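Putative phosphosugar isomerases (Salmonella typhimurium LT2, PDB 3FKJ) probably binds phosphorylated sugars or related carbohydrate derivatives and interconverts them as an isomerase. Local coordinates at residues R185-V189 with Q302-T306; V213-S219 with N241-S247; P221-A225 with C313-N318. One frame throughout, in Å; residues are numbered along the deposited sequence.

Contact 1 of 3, residues R185-V189 with Q302-T306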
ATOM      1  N   ARG A 185      -6.058  27.790  -8.621  1.00 38.03           N
ATOM      2  CA  ARG A 185      -5.790  28.477  -7.368  1.00 39.89           C
ATOM      3  C   ARG A 185      -4.653  27.825  -6.594  1.00 39.02           C
ATOM      4  O   ARG A 185      -4.230  28.314  -5.537  1.00 38.30           O
ATOM      5  CB  ARG A 185      -7.047  28.503  -6.500  1.00 40.90           C
ATOM      6  CG  ARG A 185      -8.048  29.548  -6.929  1.00 43.45           C
ATOM      7  CD  ARG A 185      -9.184  29.662  -5.939  1.00 48.58           C
ATOM      8  NE  ARG A 185     -10.112  28.546  -6.064  1.00 53.04           N
ATOM      9  CZ  ARG A 185     -10.997  28.406  -7.050  1.00 57.53           C
ATOM     10  NH1 ARG A 185     -11.083  29.307  -8.029  1.00 55.83           N
ATOM     11  NH2 ARG A 185     -11.802  27.348  -7.066  1.00 56.66           N
ATOM     12  N   PHE A 186      -4.144  26.735  -7.135  1.00 39.79           N
ATOM     13  CA  PHE A 186      -3.296  25.853  -6.358  1.00 38.17           C
ATOM     14  C   PHE A 186      -1.942  26.498  -6.072  1.00 37.33           C
ATOM     15  O   PHE A 186      -1.430  26.370  -4.957  1.00 33.51           O
ATOM     16  CB  PHE A 186      -3.116  24.511  -7.059  1.00 36.42           C
ATOM     17  CG  PHE A 186      -2.363  23.497  -6.231  1.00 37.54           C
ATOM     18  CD1 PHE A 186      -2.822  23.128  -4.957  1.00 41.49           C
ATOM     19  CD2 PHE A 186      -1.194  22.911  -6.710  1.00 35.08           C
ATOM     20  CE1 PHE A 186      -2.139  22.156  -4.185  1.00 38.45           C
ATOM     21  CE2 PHE A 186      -0.502  21.979  -5.938  1.00 37.64           C
ATOM     22  CZ  PHE A 186      -0.980  21.600  -4.670  1.00 37.96           C
ATOM     23  N   SER A 187      -1.381  27.181  -7.071  1.00 38.09           N
ATOM     24  CA  SER A 187      -0.071  27.805  -6.913  1.00 40.27           C
ATOM     25  C   SER A 187      -0.082  28.844  -5.808  1.00 41.05           C
ATOM     26  O   SER A 187       0.860  28.901  -5.015  1.00 41.56           O
ATOM     27  CB  SER A 187       0.412  28.470  -8.198  1.00 41.74           C
ATOM     28  OG  SER A 187       1.651  29.138  -7.976  1.00 42.47           O
ATOM     29  N   ASP A 188      -1.144  29.653  -5.754  1.00 41.32           N
ATOM     30  CA  ASP A 188      -1.289  30.643  -4.688  1.00 41.12           C
ATOM     31  C   ASP A 188      -1.432  29.995  -3.327  1.00 40.16           C
ATOM     32  O   ASP A 188      -0.827  30.464  -2.356  1.00 39.18           O
ATOM     33  CB  ASP A 188      -2.494  31.551  -4.929  1.00 41.90           C
ATOM     34  CG  ASP A 188      -2.250  32.559  -6.074  1.00 41.96           C
ATOM     35  OD1 ASP A 188      -1.073  32.707  -6.587  1.00 39.57           O
ATOM     36  OD2 ASP A 188      -3.287  33.131  -6.490  1.00 44.61           O
ATOM     37  N   VAL A 189      -2.213  28.916  -3.252  1.00 39.39           N
ATOM     38  CA  VAL A 189      -2.355  28.181  -1.988  1.00 37.74           C
ATOM     39  C   VAL A 189      -1.001  27.566  -1.561  1.00 37.97           C
ATOM     40  O   VAL A 189      -0.592  27.719  -0.400  1.00 36.94           O
ATOM     41  CB  VAL A 189      -3.524  27.147  -2.030  1.00 38.61           C
ATOM     42  CG1 VAL A 189      -3.398  26.096  -0.908  1.00 32.64           C
ATOM     43  CG2 VAL A 189      -4.869  27.881  -1.930  1.00 34.26           C
ATOM     44  N   GLN A 302      -9.293  24.920   2.046  1.00 48.17           N
ATOM     45  CA  GLN A 302     -10.657  25.441   1.892  1.00 49.11           C
ATOM     46  C   GLN A 302     -10.701  26.555   0.863  1.00 47.61           C
ATOM     47  O   GLN A 302     -11.736  26.769   0.241  1.00 47.27           O
ATOM     48  CB  GLN A 302     -11.288  25.920   3.212  1.00 49.98           C
ATOM     49  CG  GLN A 302     -11.736  24.800   4.199  1.00 55.59           C
ATOM     50  CD  GLN A 302     -12.493  23.602   3.541  1.00 61.31           C
ATOM     51  OE1 GLN A 302     -13.604  23.751   3.013  1.00 61.43           O
ATOM     52  NE2 GLN A 302     -11.891  22.409   3.614  1.00 53.61           N
ATOM     53  N   ASP A 303      -9.570  27.228   0.669  1.00 46.94           N
ATOM     54  CA  ASP A 303      -9.417  28.224  -0.388  1.00 46.63           C
ATOM     55  C   ASP A 303      -9.351  27.631  -1.790  1.00 46.87           C
ATOM     56  O   ASP A 303      -9.591  28.330  -2.746  1.00 44.74           O
ATOM     57  CB  ASP A 303      -8.151  29.059  -0.171  1.00 46.74           C
ATOM     58  CG  ASP A 303      -8.122  29.747   1.184  1.00 45.23           C
ATOM     59  OD1 ASP A 303      -9.204  30.078   1.712  1.00 42.34           O
ATOM     60  OD2 ASP A 303      -7.003  29.945   1.711  1.00 43.07           O
ATOM     61  N   LEU A 304      -8.991  26.363  -1.936  1.00 48.66           N
ATOM     62  CA  LEU A 304      -9.022  25.726  -3.262  1.00 50.13           C
ATOM     63  C   LEU A 304     -10.462  25.486  -3.716  1.00 52.30           C
ATOM     64  O   LEU A 304     -10.832  25.779  -4.851  1.00 52.08           O
ATOM     65  CB  LEU A 304      -8.265  24.387  -3.262  1.00 49.77           C
ATOM     66  CG  LEU A 304      -6.748  24.474  -3.200  1.00 49.55           C
ATOM     67  CD1 LEU A 304      -6.148  23.089  -3.154  1.00 42.07           C
ATOM     68  CD2 LEU A 304      -6.207  25.282  -4.382  1.00 42.94           C
ATOM     69  N   SER A 305     -11.271  24.955  -2.811  1.00 54.65           N
ATOM     70  CA  SER A 305     -12.618  24.525  -3.140  1.00 56.57           C
ATOM     71  C   SER A 305     -13.217  23.961  -1.875  1.00 59.09           C
ATOM     72  O   SER A 305     -12.580  23.130  -1.182  1.00 60.74           O
ATOM     73  CB  SER A 305     -12.597  23.420  -4.215  1.00 56.49           C
ATOM     74  OG  SER A 305     -13.869  22.827  -4.392  1.00 54.55           O
ATOM     75  N   THR A 306     -14.446  24.373  -1.591  1.00 59.52           N
ATOM     76  CA  THR A 306     -15.217  23.771  -0.520  1.00 60.31           C
ATOM     77  C   THR A 306     -15.823  22.433  -0.984  1.00 59.77           C
ATOM     78  O   THR A 306     -16.332  21.684  -0.161  1.00 60.83           O
ATOM     79  CB  THR A 306     -16.320  24.734  -0.051  1.00 61.38           C
ATOM     80  OG1 THR A 306     -17.148  25.086  -1.168  1.00 61.21           O
ATOM     81  CG2 THR A 306     -15.694  26.009   0.566  1.00 59.21           C
TER
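Arg-185 reaches across to the backbone carbonyl of Leu-304, and both clear hydrogen bonds of the contact end on that oxygen. Its guanidinium grips Leu-304 O side-on with two nitrogens: NE donates over 3.1 Å and NH2 over 2.9 Å to the same O atom. The two bonds are bent, with N-H...O angles of 143° and 153°, as expected when one acceptor is shared by neighbouring donors. Leu-304 O lies in the guanidinium plane, yet NE stands above the carbonyl plane whereas NH2 comes nearly straight on to the oxygen. A bend at chi3 (-75°) turns the NE edge of the arginine toward the carbonyl. NH2 also bonds Ser-181 OG, which helps fix the rotation of the group.

The apolar part centres on the side chain of Leu-304, whose two methyls divide the work. CD2 settles against the helix backbone, 3.6 Å from Phe-186 CA, and is met by Val-189 CG2 at 3.8 Å. CD1 approaches the edge of the Phe-186 ring, lying 3.8 Å from its CD1 atom. Val-189 CG2 also touches Asp-303 CB at 3.9 Å, beside the more exposed part of the contact.

The arrangement is a loop packed on a helix: the irregular connection between strand 290-295 and helix 313-331 is pinned at the start of helix 186-196, where two nitrogens of Arg-185, just ahead of it, share one carbonyl oxygen and Leu-304 packs on the helix beneath.

Contact 2 of 3, residues V213-S219 with N241-S247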
ATOM      1  N   VAL A 213      14.006   7.503  15.151  1.00 31.97           N
ATOM      2  CA  VAL A 213      12.813   6.820  14.622  1.00 33.06           C
ATOM      3  C   VAL A 213      11.658   7.817  14.538  1.00 32.79           C
ATOM      4  O   VAL A 213      11.301   8.465  15.528  1.00 31.38           O
ATOM      5  CB  VAL A 213      12.324   5.653  15.503  1.00 32.86           C
ATOM      6  CG1 VAL A 213      11.237   4.868  14.744  1.00 32.91           C
ATOM      7  CG2 VAL A 213      13.475   4.724  15.886  1.00 34.19           C
ATOM      8  N   VAL A 214      11.089   7.954  13.347  1.00 33.08           N
ATOM      9  CA  VAL A 214       9.928   8.817  13.151  1.00 32.88           C
ATOM     10  C   VAL A 214       8.813   8.030  12.431  1.00 31.77           C
ATOM     11  O   VAL A 214       9.073   7.391  11.397  1.00 32.83           O
ATOM     12  CB  VAL A 214      10.315  10.093  12.354  1.00 31.00           C
ATOM     13  CG1 VAL A 214       9.053  10.907  11.970  1.00 26.78           C
ATOM     14  CG2 VAL A 214      11.302  10.931  13.154  1.00 29.82           C
ATOM     15  N   TYR A 215       7.590   8.107  12.946  1.00 32.89           N
ATOM     16  CA  TYR A 215       6.429   7.506  12.252  1.00 32.05           C
ATOM     17  C   TYR A 215       5.609   8.582  11.468  1.00 31.89           C
ATOM     18  O   TYR A 215       5.219   9.593  12.036  1.00 31.99           O
ATOM     19  CB  TYR A 215       5.545   6.693  13.220  1.00 30.49           C
ATOM     20  CG  TYR A 215       6.254   5.482  13.793  1.00 29.02           C
ATOM     21  CD1 TYR A 215       6.443   4.326  13.015  1.00 29.25           C
ATOM     22  CD2 TYR A 215       6.788   5.499  15.087  1.00 28.96           C
ATOM     23  CE1 TYR A 215       7.114   3.228  13.510  1.00 30.63           C
ATOM     24  CE2 TYR A 215       7.460   4.400  15.606  1.00 27.54           C
ATOM     25  CZ  TYR A 215       7.621   3.251  14.800  1.00 29.04           C
ATOM     26  OH  TYR A 215       8.269   2.141  15.264  1.00 29.97           O
HETATM   27  N   MSE A 216       5.459   8.355  10.153  1.00 29.97           N
HETATM   28  CA  MSE A 216       4.589   9.142   9.270  1.00 29.99           C
HETATM   29  C   MSE A 216       3.177   8.594   9.275  1.00 29.57           C
HETATM   30  O   MSE A 216       2.952   7.349   9.282  1.00 30.06           O
HETATM   31  CB  MSE A 216       5.093   9.119   7.837  1.00 29.10           C
HETATM   32  CG  MSE A 216       6.476   9.733   7.636  1.00 30.23           C
HETATM   33 SE   MSE A 216       6.709  11.498   8.365  0.75 22.84          SE
HETATM   34  CE  MSE A 216       5.068  12.294   7.456  1.00 24.91           C
HETATM   35  N   MSE A 217       2.217   9.502   9.284  1.00 29.87           N
HETATM   36  CA  MSE A 217       0.809   9.113   9.332  0.70 29.30           C
HETATM   37  C   MSE A 217      -0.061  10.053   8.494  1.00 29.54           C
HETATM   38  O   MSE A 217       0.234  11.239   8.325  1.00 29.21           O
HETATM   39  CB  MSE A 217       0.339   9.059  10.807  0.70 28.26           C
HETATM   40  CG  MSE A 217      -1.059   8.486  11.032  0.70 28.36           C
HETATM   41 SE   MSE A 217      -1.557   8.376  12.943  0.52 24.55          SE
HETATM   42  CE  MSE A 217       0.002   7.536  13.588  0.70 20.77           C
ATOM     43  N   GLY A 218      -1.137   9.479   7.980  1.00 29.56           N
ATOM     44  CA  GLY A 218      -2.076  10.138   7.135  1.00 29.17           C
ATOM     45  C   GLY A 218      -3.126   9.137   6.722  1.00 29.76           C
ATOM     46  O   GLY A 218      -3.014   7.932   6.985  1.00 27.82           O
ATOM     47  N   SER A 219      -4.161   9.651   6.077  1.00 30.74           N
ATOM     48  CA  SER A 219      -5.247   8.827   5.574  1.00 29.34           C
ATOM     49  C   SER A 219      -5.761   9.414   4.305  1.00 29.43           C
ATOM     50  O   SER A 219      -5.408  10.529   3.951  1.00 29.44           O
ATOM     51  CB  SER A 219      -6.397   8.771   6.597  1.00 30.07           C
ATOM     52  OG  SER A 219      -6.987  10.056   6.769  1.00 28.46           O
ATOM     53  N   ASN A 241      15.214   6.224  10.801  1.00 29.68           N
ATOM     54  CA  ASN A 241      14.386   5.069  10.706  1.00 31.64           C
ATOM     55  C   ASN A 241      12.942   5.542  10.671  1.00 31.77           C
ATOM     56  O   ASN A 241      12.569   6.482  11.393  1.00 30.97           O
ATOM     57  CB  ASN A 241      14.575   4.156  11.914  1.00 32.99           C
ATOM     58  CG  ASN A 241      15.971   3.626  12.039  1.00 33.09           C
ATOM     59  OD1 ASN A 241      16.386   2.763  11.270  1.00 31.51           O
ATOM     60  ND2 ASN A 241      16.695   4.104  13.058  1.00 26.65           N
ATOM     61  N   SER A 242      12.142   4.921   9.823  1.00 32.86           N
ATOM     62  CA  SER A 242      10.781   5.388   9.631  1.00 32.86           C
ATOM     63  C   SER A 242       9.879   4.309   9.071  1.00 31.36           C
ATOM     64  O   SER A 242      10.320   3.397   8.331  1.00 30.42           O
ATOM     65  CB  SER A 242      10.772   6.634   8.710  1.00 33.23           C
ATOM     66  OG  SER A 242       9.500   7.234   8.628  1.00 33.98           O
ATOM     67  N   ALA A 243       8.616   4.419   9.467  1.00 31.88           N
ATOM     68  CA  ALA A 243       7.510   3.683   8.871  1.00 33.09           C
ATOM     69  C   ALA A 243       6.384   4.658   8.646  1.00 31.20           C
ATOM     70  O   ALA A 243       6.295   5.665   9.335  1.00 32.20           O
ATOM     71  CB  ALA A 243       7.007   2.533   9.825  1.00 31.03           C
ATOM     72  N   SER A 244       5.542   4.338   7.666  1.00 31.80           N
ATOM     73  CA  SER A 244       4.260   4.982   7.462  1.00 31.88           C
ATOM     74  C   SER A 244       3.169   4.057   7.985  1.00 29.56           C
ATOM     75  O   SER A 244       3.250   2.817   7.856  1.00 31.44           O
ATOM     76  CB  SER A 244       4.055   5.378   6.001  1.00 33.10           C
ATOM     77  OG  SER A 244       4.130   4.243   5.190  1.00 32.41           O
ATOM     78  N   ILE A 245       2.222   4.676   8.674  1.00 29.77           N
ATOM     79  CA  ILE A 245       1.062   4.065   9.293  1.00 30.47           C
ATOM     80  C   ILE A 245      -0.164   4.846   8.801  1.00 30.96           C
ATOM     81  O   ILE A 245      -0.253   6.083   8.986  1.00 31.98           O
ATOM     82  CB  ILE A 245       1.074   4.185  10.835  1.00 29.38           C
ATOM     83  CG1 ILE A 245       2.375   3.652  11.407  1.00 31.85           C
ATOM     84  CG2 ILE A 245      -0.158   3.453  11.452  1.00 27.33           C
ATOM     85  CD1 ILE A 245       2.540   3.984  12.872  1.00 36.65           C
ATOM     86  N   HIS A 246      -1.104   4.140   8.191  1.00 28.43           N
ATOM     87  CA  HIS A 246      -2.384   4.722   7.866  1.00 29.94           C
ATOM     88  C   HIS A 246      -3.120   5.032   9.194  1.00 32.21           C
ATOM     89  O   HIS A 246      -3.133   4.197  10.146  1.00 28.57           O
ATOM     90  CB  HIS A 246      -3.169   3.791   6.946  1.00 31.55           C
ATOM     91  CG  HIS A 246      -4.405   4.405   6.377  1.00 34.52           C
ATOM     92  ND1 HIS A 246      -5.516   4.677   7.145  1.00 32.91           N
ATOM     93  CD2 HIS A 246      -4.705   4.805   5.119  1.00 32.52           C
ATOM     94  CE1 HIS A 246      -6.444   5.230   6.386  1.00 39.02           C
ATOM     95  NE2 HIS A 246      -5.974   5.330   5.158  1.00 32.22           N
ATOM     96  N   SER A 247      -3.691   6.241   9.275  1.00 30.89           N
ATOM     97  CA  SER A 247      -4.370   6.694  10.481  1.00 28.46           C
ATOM     98  C   SER A 247      -5.392   5.670  11.002  1.00 28.91           C
ATOM     99  O   SER A 247      -5.534   5.490  12.234  1.00 31.38           O
ATOM    100  CB  SER A 247      -5.083   7.994  10.214  1.00 26.10           C
ATOM    101  OG  SER A 247      -4.216   9.033   9.894  1.00 31.56           O
TER
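Ser-242 OG is held between two groups: it donates to Val-214 O at 2.8 Å across the strands and is also hydrogen-bonded to Ser-230 OG of helix 223-238. With OG anti to the backbone N of Ser-242 (chi1 -172°), the hydroxyl lies against the neighbouring strand, tilted 28° from the carbonyl plane of Val-214.

Backbone bonds tie the parallel pair: Ile-245 N donates to Met-216 O over 2.8 Å, and Met-216 N to Ala-243 O over 2.9 Å.

Toward the interface with the second subunit, Ala-243 CB meets the Tyr-215 ring at its edge, 3.7 Å from CD1, while Ile-245 CD1 touches the same CD1 atom obliquely at 3.9 Å. Tyr-215 OH bonds Asn-241 OD1 of the second subunit, a pairing repeated reciprocally.

Near the C-terminal ends of the strands, Ser-219 CA sits over a face of the His-246 ring, 4.0 Å from its centroid, a CH-pi contact. His-246 NE2 bonds Glu-78 of the second subunit, and both Ser-219 OG and Ser-247 OG bond Asp-277.

Strands 213-218 and 241-246, inclined at 25° and linked by helix 223-238, form a beta-alpha-beta unit of a parallel sheet, consistent with a second SIS-like domain.

Contact 3 of 3, residues P221-A225 with C313-N318. With SCN (thiocyanate ion), chain C.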
ATOM      1  N   PRO A 221      -6.565  11.107   1.051  1.00 32.44           N
ATOM      2  CA  PRO A 221      -5.778  11.678  -0.032  1.00 33.71           C
ATOM      3  C   PRO A 221      -4.321  11.958   0.365  1.00 33.06           C
ATOM      4  O   PRO A 221      -3.480  12.159  -0.505  1.00 33.34           O
ATOM      5  CB  PRO A 221      -6.497  13.015  -0.302  1.00 34.09           C
ATOM      6  CG  PRO A 221      -6.991  13.398   1.020  1.00 29.49           C
ATOM      7  CD  PRO A 221      -7.476  12.117   1.628  1.00 32.77           C
ATOM      8  N   SER A 222      -4.056  12.043   1.672  1.00 32.04           N
ATOM      9  CA  SER A 222      -2.726  12.360   2.185  1.00 29.84           C
ATOM     10  C   SER A 222      -1.812  11.147   2.479  1.00 30.79           C
ATOM     11  O   SER A 222      -0.657  11.339   2.883  1.00 31.03           O
ATOM     12  CB  SER A 222      -2.851  13.172   3.479  1.00 28.86           C
ATOM     13  OG  SER A 222      -3.588  14.358   3.333  1.00 32.17           O
ATOM     14  N   PHE A 223      -2.321   9.916   2.335  1.00 32.40           N
ATOM     15  CA  PHE A 223      -1.569   8.771   2.720  1.00 32.14           C
ATOM     16  C   PHE A 223      -0.315   8.567   1.851  1.00 32.02           C
ATOM     17  O   PHE A 223       0.754   8.233   2.356  1.00 29.57           O
ATOM     18  CB  PHE A 223      -2.421   7.513   2.799  1.00 35.09           C
ATOM     19  CG  PHE A 223      -1.625   6.318   3.192  1.00 37.61           C
ATOM     20  CD1 PHE A 223      -1.096   6.237   4.458  1.00 37.72           C
ATOM     21  CD2 PHE A 223      -1.313   5.345   2.290  1.00 48.78           C
ATOM     22  CE1 PHE A 223      -0.302   5.186   4.834  1.00 35.88           C
ATOM     23  CE2 PHE A 223      -0.536   4.271   2.671  1.00 54.44           C
ATOM     24  CZ  PHE A 223      -0.042   4.196   3.957  1.00 45.75           C
ATOM     25  N   GLY A 224      -0.416   8.854   0.562  1.00 33.37           N
ATOM     26  CA  GLY A 224       0.751   8.761  -0.321  1.00 33.10           C
ATOM     27  C   GLY A 224       1.874   9.673   0.137  1.00 30.82           C
ATOM     28  O   GLY A 224       3.039   9.294   0.170  1.00 30.71           O
ATOM     29  N   ALA A 225       1.510  10.889   0.446  1.00 30.84           N
ATOM     30  CA  ALA A 225       2.439  11.890   0.979  1.00 31.82           C
ATOM     31  C   ALA A 225       3.166  11.445   2.257  1.00 30.94           C
ATOM     32  O   ALA A 225       4.343  11.744   2.475  1.00 31.35           O
ATOM     33  CB  ALA A 225       1.701  13.177   1.236  1.00 31.59           C
ATOM     34  N   CYS A 313      -5.151  17.450  -1.041  1.00 33.24           N
ATOM     35  CA  CYS A 313      -4.439  17.364   0.241  1.00 33.40           C
ATOM     36  C   CYS A 313      -3.053  16.738   0.108  1.00 31.74           C
ATOM     37  O   CYS A 313      -2.118  17.242   0.689  1.00 32.36           O
ATOM     38  CB  CYS A 313      -5.246  16.615   1.296  1.00 33.06           C
ATOM     39  SG  CYS A 313      -6.610  17.601   1.949  1.00 33.21           S
ATOM     40  N   GLY A 314      -2.921  15.669  -0.671  1.00 30.49           N
ATOM     41  CA  GLY A 314      -1.623  15.005  -0.812  1.00 31.05           C
ATOM     42  C   GLY A 314      -0.625  15.917  -1.505  1.00 32.55           C
ATOM     43  O   GLY A 314       0.498  16.054  -1.075  1.00 33.88           O
ATOM     44  N   LEU A 315      -1.060  16.523  -2.603  1.00 33.78           N
ATOM     45  CA  LEU A 315      -0.257  17.480  -3.345  1.00 33.08           C
ATOM     46  C   LEU A 315       0.199  18.661  -2.488  1.00 31.93           C
ATOM     47  O   LEU A 315       1.354  19.057  -2.515  1.00 26.02           O
ATOM     48  CB  LEU A 315      -1.049  18.006  -4.528  1.00 35.02           C
ATOM     49  CG  LEU A 315      -1.425  17.049  -5.648  1.00 32.09           C
ATOM     50  CD1 LEU A 315      -2.182  17.833  -6.699  1.00 32.14           C
ATOM     51  CD2 LEU A 315      -0.194  16.404  -6.241  1.00 30.78           C
ATOM     52  N   LEU A 316      -0.707  19.193  -1.689  1.00 32.61           N
ATOM     53  CA  LEU A 316      -0.310  20.271  -0.787  1.00 32.01           C
ATOM     54  C   LEU A 316       0.732  19.828   0.249  1.00 32.60           C
ATOM     55  O   LEU A 316       1.700  20.572   0.501  1.00 33.31           O
ATOM     56  CB  LEU A 316      -1.546  20.867  -0.108  1.00 30.65           C
ATOM     57  CG  LEU A 316      -1.319  22.025   0.867  1.00 34.86           C
ATOM     58  CD1 LEU A 316      -0.739  23.246   0.174  1.00 26.20           C
ATOM     59  CD2 LEU A 316      -2.640  22.360   1.526  1.00 33.98           C
ATOM     60  N   HIS A 317       0.520  18.661   0.884  1.00 31.10           N
ATOM     61  CA  HIS A 317       1.481  18.169   1.871  1.00 31.15           C
ATOM     62  C   HIS A 317       2.857  17.992   1.230  1.00 29.97           C
ATOM     63  O   HIS A 317       3.819  18.404   1.806  1.00 30.76           O
ATOM     64  CB  HIS A 317       1.046  16.835   2.510  1.00 32.62           C
ATOM     65  CG  HIS A 317      -0.066  16.962   3.511  1.00 30.30           C
ATOM     66  ND1 HIS A 317       0.053  17.683   4.679  1.00 24.55           N
ATOM     67  CD2 HIS A 317      -1.316  16.438   3.522  1.00 33.06           C
ATOM     68  CE1 HIS A 317      -1.078  17.603   5.358  1.00 28.85           C
ATOM     69  NE2 HIS A 317      -1.926  16.862   4.676  1.00 29.98           N
ATOM     70  N   ASN A 318       2.946  17.388   0.035  1.00 31.36           N
ATOM     71  CA  ASN A 318       4.232  17.210  -0.639  1.00 31.59           C
ATOM     72  C   ASN A 318       4.981  18.559  -0.682  1.00 31.05           C
ATOM     73  O   ASN A 318       6.158  18.643  -0.363  1.00 33.20           O
ATOM     74  CB  ASN A 318       4.069  16.728  -2.103  1.00 32.24           C
ATOM     75  CG  ASN A 318       3.659  15.256  -2.265  1.00 32.48           C
ATOM     76  OD1 ASN A 318       3.699  14.431  -1.346  1.00 32.60           O
ATOM     77  ND2 ASN A 318       3.314  14.916  -3.505  1.00 30.63           N
TER
HETATM   78  S   SCN C 329       2.091  19.269  -6.434  1.00 31.13           S
HETATM   79  C   SCN C 329       3.289  18.101  -5.853  1.00 29.82           C
HETATM   80  N   SCN C 329       4.062  17.310  -5.479  1.00 35.21           N
HETATM   81  O   HOH W   1       5.154  13.713   0.780  1.00 23.51           O
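Ser-222 and Gly-314 mark where the beginning of helix 223-238, with the 3-10 turn leading into it, packs against helix 313-331: a close helix-helix contact in an alpha/beta fold consistent with the SIS family. Their CA atoms are 4.1 Å apart, and Gly-314 CA lies 3.4 Å from Pro-221 O. Glycine permits this approach, since a CB at that position would run into Pro-221 O.

Around this point, side chains close in from both segments. Pro-221 CG rests on Cys-313 CB at 3.7 Å. One turn further on, the methyl of Ala-225 is directed into the other helix, meeting His-317 CB at 3.9 Å and Asn-318 OD1 at 3.5 Å.

Ser-222 OG approaches the edge of the His-317 imidazole near its plane, 3.1 Å from the ring carbon CD2. A chi1 of -57°, with OG beside the backbone N of Ser-222, points the hydroxyl at that edge. The firm polar partners of the two residues lie just beyond: Ser-222 OG bonds Ser-269 OG, and His-317 NE2 bonds the backbone oxygen of Gln-268. These bonds tie both side chains to the end of strand 263-268 and the loop after it, and help to orient the imidazole.

Farther out, helix 155-170 touches Asn-318 through Ala-156, while Pro-57 of helix 56-65 touches Leu-315. Leu-315 CD2 packs against the sulfur of a thiocyanate ion, probably carried over from crystallisation. The two ends of the Asn-318 amide serve different partners: ND2 donates to the thiocyanate nitrogen with an N-H...N angle of 157°, whereas OD1 accepts from a water, 2.7 Å away, that also donates to Ala-225 O.

Helix 313-331 connects contacts 1 and 3, whose centres are 14 Å apart: Phe-186 CZ lies 3.6 Å from Leu-315 CB, and Val-189 CG1 is 4.0 Å from Leu-316 CD1. Phe-223 joins contacts 3 and 2, centres 13 Å apart, since its CD1 is 3.6 Å from Gly-218 O and its ring meets that of His-246. Contacts 1 and 2 do not touch; their nearest atoms are about 14 Å apart, and only contact 2 reaches the second subunit. The thiocyanate lies beside Leu-315 and Asn-318 and about 4 Å, between nearest atoms, from the Phe-186 side chain, so contacts 1 and 3 share it. It may mark a pocket, though no catalytic site is established here.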